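Local structure of esterase YbfF (Escherichia coli, 3BF7) at residues Q140-A145 / K164-G169; F128-A133 / R150-E155. The protein probably hydrolyses ester and thioester bonds, as an alpha/beta-hydrolase esterase whose helical cap helps form a substrate-binding crevice. The protein carries 1 engineered substitution. One frame throughout, in Å; residues are numbered along the deposited sequence.

Contact 1: Q140-A145 / K164-G169; sequences QTRQQA and KSFVDG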
loop_
_atom_site.group_PDB
_atom_site.type_symbol
_atom_site.label_atom_id
_atom_site.label_comp_id
_atom_site.label_asym_id
_atom_site.label_seq_id
_atom_site.Cartn_x
_atom_site.Cartn_y
_atom_site.Cartn_z
ATOM N N GLN A 140 14.817 21.286 -9.015
ATOM C CA GLN A 140 13.919 20.966 -10.119
ATOM C C GLN A 140 14.029 19.499 -10.529
ATOM O O GLN A 140 13.036 18.880 -10.909
ATOM C CB GLN A 140 14.232 21.855 -11.327
ATOM C CG GLN A 140 13.948 23.335 -11.114
ATOM C CD GLN A 140 12.464 23.652 -11.066
ATOM O OE1 GLN A 140 12.070 24.798 -10.848
ATOM N NE2 GLN A 140 11.631 22.638 -11.278
ATOM N N THR A 141 15.237 18.951 -10.451
ATOM C CA THR A 141 15.470 17.558 -10.822
ATOM C C THR A 141 15.546 16.663 -9.594
ATOM O O THR A 141 15.701 17.143 -8.469
ATOM C CB THR A 141 16.782 17.399 -11.607
ATOM O OG1 THR A 141 17.890 17.698 -10.748
ATOM C CG2 THR A 141 16.804 18.339 -12.802
ATOM N N ARG A 142 15.443 15.357 -9.816
ATOM C CA ARG A 142 15.505 14.398 -8.722
ATOM C C ARG A 142 16.894 14.386 -8.096
ATOM O O ARG A 142 17.040 14.164 -6.894
ATOM C CB ARG A 142 15.133 13.000 -9.225
ATOM C CG ARG A 142 13.675 12.882 -9.645
ATOM C CD ARG A 142 13.309 11.477 -10.088
ATOM N NE ARG A 142 11.876 11.357 -10.341
ATOM C CZ ARG A 142 11.273 10.242 -10.741
ATOM N NH1 ARG A 142 11.978 9.137 -10.938
ATOM N NH2 ARG A 142 9.963 10.235 -10.951
ATOM N N GLN A 143 17.914 14.633 -8.911
ATOM C CA GLN A 143 19.286 14.657 -8.418
ATOM C C GLN A 143 19.454 15.805 -7.428
ATOM O O GLN A 143 20.056 15.640 -6.366
ATOM C CB GLN A 143 20.264 14.823 -9.582
ATOM C CG GLN A 143 21.727 14.831 -9.168
ATOM C CD GLN A 143 22.664 14.901 -10.357
ATOM O OE1 GLN A 143 22.608 15.837 -11.152
ATOM N NE2 GLN A 143 23.532 13.905 -10.485
ATOM N N GLN A 144 18.916 16.968 -7.779
ATOM C CA GLN A 144 19.001 18.139 -6.914
ATOM C C GLN A 144 18.192 17.900 -5.642
ATOM O O GLN A 144 18.620 18.258 -4.546
ATOM C CB GLN A 144 18.465 19.375 -7.639
ATOM C CG GLN A 144 19.197 19.703 -8.931
ATOM C CD GLN A 144 18.624 20.921 -9.632
ATOM O OE1 GLN A 144 17.423 20.993 -9.891
ATOM N NE2 GLN A 144 19.484 21.881 -9.947
ATOM N N ALA A 145 17.020 17.292 -5.799
ATOM C CA ALA A 145 16.153 17.004 -4.665
ATOM C C ALA A 145 16.819 16.009 -3.721
ATOM O O ALA A 145 16.765 16.166 -2.501
ATOM C CB ALA A 145 14.820 16.450 -5.157
ATOM N N LYS A 164 10.347 9.008 -6.527
ATOM C CA LYS A 164 9.564 8.478 -7.635
ATOM C C LYS A 164 8.363 9.402 -7.827
ATOM O O LYS A 164 7.787 9.471 -8.913
ATOM C CB LYS A 164 9.078 7.061 -7.329
ATOM C CG LYS A 164 10.177 6.013 -7.261
ATOM C CD LYS A 164 10.833 5.804 -8.613
ATOM C CE LYS A 164 11.823 4.651 -8.568
ATOM N NZ LYS A 164 12.368 4.346 -9.920
ATOM N N SER A 165 7.995 10.113 -6.762
ATOM C CA SER A 165 6.865 11.033 -6.801
ATOM C C SER A 165 7.274 12.490 -7.006
ATOM O O SER A 165 6.451 13.392 -6.860
ATOM C CB SER A 165 6.039 10.903 -5.518
ATOM O OG SER A 165 5.323 9.681 -5.497
ATOM N N PHE A 166 8.542 12.724 -7.332
ATOM C CA PHE A 166 9.012 14.082 -7.577
ATOM C C PHE A 166 9.114 14.232 -9.090
ATOM O O PHE A 166 9.999 13.657 -9.719
ATOM C CB PHE A 166 10.382 14.314 -6.931
ATOM C CG PHE A 166 10.811 15.755 -6.926
ATOM C CD1 PHE A 166 10.098 16.701 -6.197
ATOM C CD2 PHE A 166 11.915 16.172 -7.661
ATOM C CE1 PHE A 166 10.475 18.042 -6.200
ATOM C CE2 PHE A 166 12.302 17.514 -7.671
ATOM C CZ PHE A 166 11.580 18.449 -6.939
ATOM N N VAL A 167 8.191 14.992 -9.672
ATOM C CA VAL A 167 8.163 15.194 -11.118
ATOM C C VAL A 167 7.914 16.660 -11.458
ATOM O O VAL A 167 7.097 17.323 -10.820
ATOM C CB VAL A 167 7.050 14.338 -11.772
ATOM C CG1 VAL A 167 7.149 14.422 -13.288
ATOM C CG2 VAL A 167 7.161 12.897 -11.307
ATOM N N ASP A 168 8.619 17.157 -12.470
ATOM C CA ASP A 168 8.488 18.545 -12.897
ATOM C C ASP A 168 8.651 19.500 -11.718
ATOM O O ASP A 168 7.992 20.537 -11.647
ATOM C CB ASP A 168 7.130 18.769 -13.566
ATOM C CG ASP A 168 6.933 17.893 -14.786
ATOM O OD1 ASP A 168 7.785 17.946 -15.697
ATOM O OD2 ASP A 168 5.929 17.152 -14.837
ATOM N N GLY A 169 9.533 19.132 -10.792
ATOM C CA GLY A 169 9.788 19.959 -9.625
ATOM C C GLY A 169 8.638 20.054 -8.640
ATOM O O GLY A 169 8.563 21.002 -7.862
HETATM O O HOH W 1 10.997 16.698 -11.191
#

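Contact 2: F128-A133 / R150-E155; sequences FAAINA and RQHLNE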
loop_
_atom_site.group_PDB
_atom_site.type_symbol
_atom_site.label_atom_id
_atom_site.label_comp_id
_atom_site.label_asym_id
_atom_site.label_seq_id
_atom_site.Cartn_x
_atom_site.Cartn_y
_atom_site.Cartn_z
ATOM N N PHE A 128 8.716 14.298 6.247
ATOM C CA PHE A 128 7.955 15.506 5.931
ATOM C C PHE A 128 8.899 16.709 5.866
ATOM O O PHE A 128 8.748 17.577 5.007
ATOM C CB PHE A 128 6.875 15.763 6.989
ATOM C CG PHE A 128 5.562 15.073 6.715
ATOM C CD1 PHE A 128 4.729 15.505 5.683
ATOM C CD2 PHE A 128 5.139 14.018 7.517
ATOM C CE1 PHE A 128 3.491 14.896 5.459
ATOM C CE2 PHE A 128 3.904 13.403 7.302
ATOM C CZ PHE A 128 3.078 13.845 6.271
ATOM N N ALA A 129 9.872 16.759 6.773
ATOM C CA ALA A 129 10.831 17.861 6.794
ATOM C C ALA A 129 11.654 17.878 5.505
ATOM O O ALA A 129 11.920 18.940 4.937
ATOM C CB ALA A 129 11.750 17.734 8.006
ATOM N N ALA A 130 12.057 16.697 5.048
ATOM C CA ALA A 130 12.841 16.575 3.823
ATOM C C ALA A 130 12.013 17.010 2.617
ATOM O O ALA A 130 12.502 17.721 1.735
ATOM C CB ALA A 130 13.307 15.136 3.645
ATOM N N ILE A 131 10.760 16.567 2.580
ATOM C CA ILE A 131 9.850 16.913 1.496
ATOM C C ILE A 131 9.657 18.427 1.433
ATOM O O ILE A 131 9.728 19.031 0.359
ATOM C CB ILE A 131 8.485 16.208 1.704
ATOM C CG1 ILE A 131 8.642 14.711 1.422
ATOM C CG2 ILE A 131 7.414 16.827 0.815
ATOM C CD1 ILE A 131 7.448 13.876 1.824
ATOM N N ASN A 132 9.433 19.042 2.588
ATOM C CA ASN A 132 9.229 20.484 2.642
ATOM C C ASN A 132 10.491 21.256 2.273
ATOM O O ASN A 132 10.417 22.305 1.630
ATOM C CB ASN A 132 8.746 20.898 4.035
ATOM C CG ASN A 132 8.465 22.387 4.136
ATOM O OD1 ASN A 132 9.365 23.186 4.396
ATOM N ND2 ASN A 132 7.211 22.767 3.916
ATOM N N ALA A 133 11.649 20.735 2.668
ATOM C CA ALA A 133 12.915 21.391 2.358
ATOM C C ALA A 133 13.117 21.417 0.846
ATOM O O ALA A 133 13.596 22.407 0.290
ATOM C CB ALA A 133 14.067 20.658 3.035
ATOM N N ARG A 150 19.092 14.116 1.514
ATOM C CA ARG A 150 20.138 13.400 2.232
ATOM C C ARG A 150 20.588 14.179 3.462
ATOM O O ARG A 150 21.294 13.644 4.314
ATOM C CB ARG A 150 21.339 13.134 1.321
ATOM C CG ARG A 150 21.032 12.228 0.144
ATOM C CD ARG A 150 22.301 11.671 -0.484
ATOM N NE ARG A 150 21.997 10.836 -1.643
ATOM C CZ ARG A 150 21.826 11.300 -2.876
ATOM N NH1 ARG A 150 21.936 12.599 -3.121
ATOM N NH2 ARG A 150 21.525 10.466 -3.862
ATOM N N GLN A 151 20.177 15.439 3.551
ATOM C CA GLN A 151 20.530 16.283 4.689
ATOM C C GLN A 151 19.554 16.034 5.835
ATOM O O GLN A 151 19.765 16.498 6.958
ATOM C CB GLN A 151 20.486 17.760 4.284
ATOM C CG GLN A 151 21.334 18.085 3.062
ATOM C CD GLN A 151 21.256 19.546 2.658
ATOM O OE1 GLN A 151 21.834 19.952 1.648
ATOM N NE2 GLN A 151 20.543 20.345 3.444
ATOM N N HIS A 152 18.486 15.295 5.539
ATOM C CA HIS A 152 17.456 14.977 6.524
ATOM C C HIS A 152 17.330 13.483 6.784
ATOM O O HIS A 152 17.008 13.062 7.896
ATOM C CB HIS A 152 16.086 15.471 6.051
ATOM C CG HIS A 152 15.944 16.958 6.033
ATOM N ND1 HIS A 152 16.465 17.749 5.033
ATOM C CD2 HIS A 152 15.337 17.799 6.902
ATOM C CE1 HIS A 152 16.183 19.015 5.286
ATOM N NE2 HIS A 152 15.501 19.072 6.414
ATOM N N LEU A 153 17.569 12.692 5.744
ATOM C CA LEU A 153 17.432 11.245 5.821
ATOM C C LEU A 153 18.724 10.535 5.448
ATOM O O LEU A 153 19.475 11.006 4.601
ATOM C CB LEU A 153 16.320 10.793 4.871
ATOM C CG LEU A 153 14.982 11.532 4.978
ATOM C CD1 LEU A 153 14.102 11.174 3.789
ATOM C CD2 LEU A 153 14.300 11.184 6.292
ATOM N N ASN A 154 18.976 9.393 6.076
ATOM C CA ASN A 154 20.183 8.640 5.768
ATOM C C ASN A 154 19.903 7.275 5.154
ATOM O O ASN A 154 20.809 6.458 4.995
ATOM C CB ASN A 154 21.060 8.506 7.013
ATOM C CG ASN A 154 21.718 9.817 7.392
ATOM O OD1 ASN A 154 21.088 10.699 7.974
ATOM N ND2 ASN A 154 22.988 9.963 7.035
ATOM N N GLU A 155 18.642 7.037 4.809
ATOM C CA GLU A 155 18.239 5.788 4.173
ATOM C C GLU A 155 18.041 6.095 2.692
ATOM O O GLU A 155 16.999 6.616 2.291
ATOM C CB GLU A 155 16.933 5.267 4.781
ATOM C CG GLU A 155 17.105 4.388 6.019
ATOM C CD GLU A 155 17.681 5.123 7.218
ATOM O OE1 GLU A 155 17.866 4.479 8.272
ATOM O OE2 GLU A 155 17.950 6.338 7.115
#

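Contact 1: Q140-A145 / K164-G169
Q140 comes first: its side chain leaves the backbone pointing away from 164-169, but the bend at chi2 (-71°) brings NE2 back to 3.6 Å from G169 CA. Its carbonyl works through water: water 1 donates to Q140 O and accepts from G169 N at 2.9 Å. T141 is the N-cap of helix 142-149. It forms a capping box with Q144: T141 OG1 takes Q144 N, while Q144 OE1 turns back to collect both Q140 N and T141 N, the latter at 3.0 Å on a lone pair. R142 follows, extended from CG to NE across to the cap domain's small antiparallel hairpin, strands 166-167 and 170-171. Its NE donates to F166 O over 3.0 Å, nearly straight at 171° and in the guanidinium plane, which helps to set how that group is turned; K164 CA lies over one face and V167 CG2 at the edge. K164 NZ ends 4.9 Å from R142 NH1, two like charges that probably repel mildly. Last, A145 CB sits over the face of the F166 ring, a CH-pi contact 4.1 Å from the centroid. F166 points toward 140-145, CG anti to its backbone N, and also meets W171 and V134 of helix 125-136.

Contact 2: F128-A133 / R150-E155
Within the helical cap of this alpha/beta hydrolase, the loop that carries the chain from helix 142-149 to helix 156-163 lies against the face of helix 125-136 formed by A129, A130 and A133. H152 does most of the work. Its side chain heads for the helix, CG anti to its own carbonyl carbon and beside the backbone N (chi1 -69°), and chi2 of 78° lays the imidazole flat over the helix backbone. A130 CA stands over one ring face, 4.0 Å from the centroid and 18° off the normal, a CH-pi contact in which a backbone carbon is the partner. A129 O lies over the same face, nearer the rim. A129 O already accepts from A133 N at 2.9 Å, within the helix.

The two ends of the ring reach different turns of the helix. H152 CD2 comes to 3.8 Å from A129 CB, whereas H152 CE1 meets A133 CB at 3.5 Å, one turn further on. A129 and A133 are thus an i, i+4 pair of small side chains, and with methyls at 129, 130 and 133 the ring can come right down onto the backbone. No hydrogen bond joins the two segments: this is helix-to-loop packing, by van der Waals and CH-pi contact. The imidazole has a polar tie elsewhere, a weak hydrogen bond from ND1 to I148 O at the end of the preceding helix.

The methyl of A130 also meets L153: A130 CB lies 3.7 Å from H152 CB and 4.0 Å from L153 CD1, so it sits against both. L153 reaches it with the tip of an extended chain, and its side chain also touches I127 on the same helix and I159 and L162 of helix 156-163.

Both contacts belong to the helical cap, on the same side of the chain's centre, with centres 13 Å apart and nearest atoms about 5 Å apart, so they do not touch. Their segments alternate along the chain: 128-133, 140-145, 150-155, 164-169. Contact 2 ties helix 125-136 to the loop after helix 142-149; contact 1 ties the start of helix 142-149 to the hairpin after helix 156-163. Helix 125-136 is common ground, since its V134 meets A145 of contact 1, and I131 O of contact 2 is hydrogen-bonded to NE1 of W171, and the W171 ring meets that of F166. Successive cap elements thus pack against one another, in a part of the chain set apart from the central sheet.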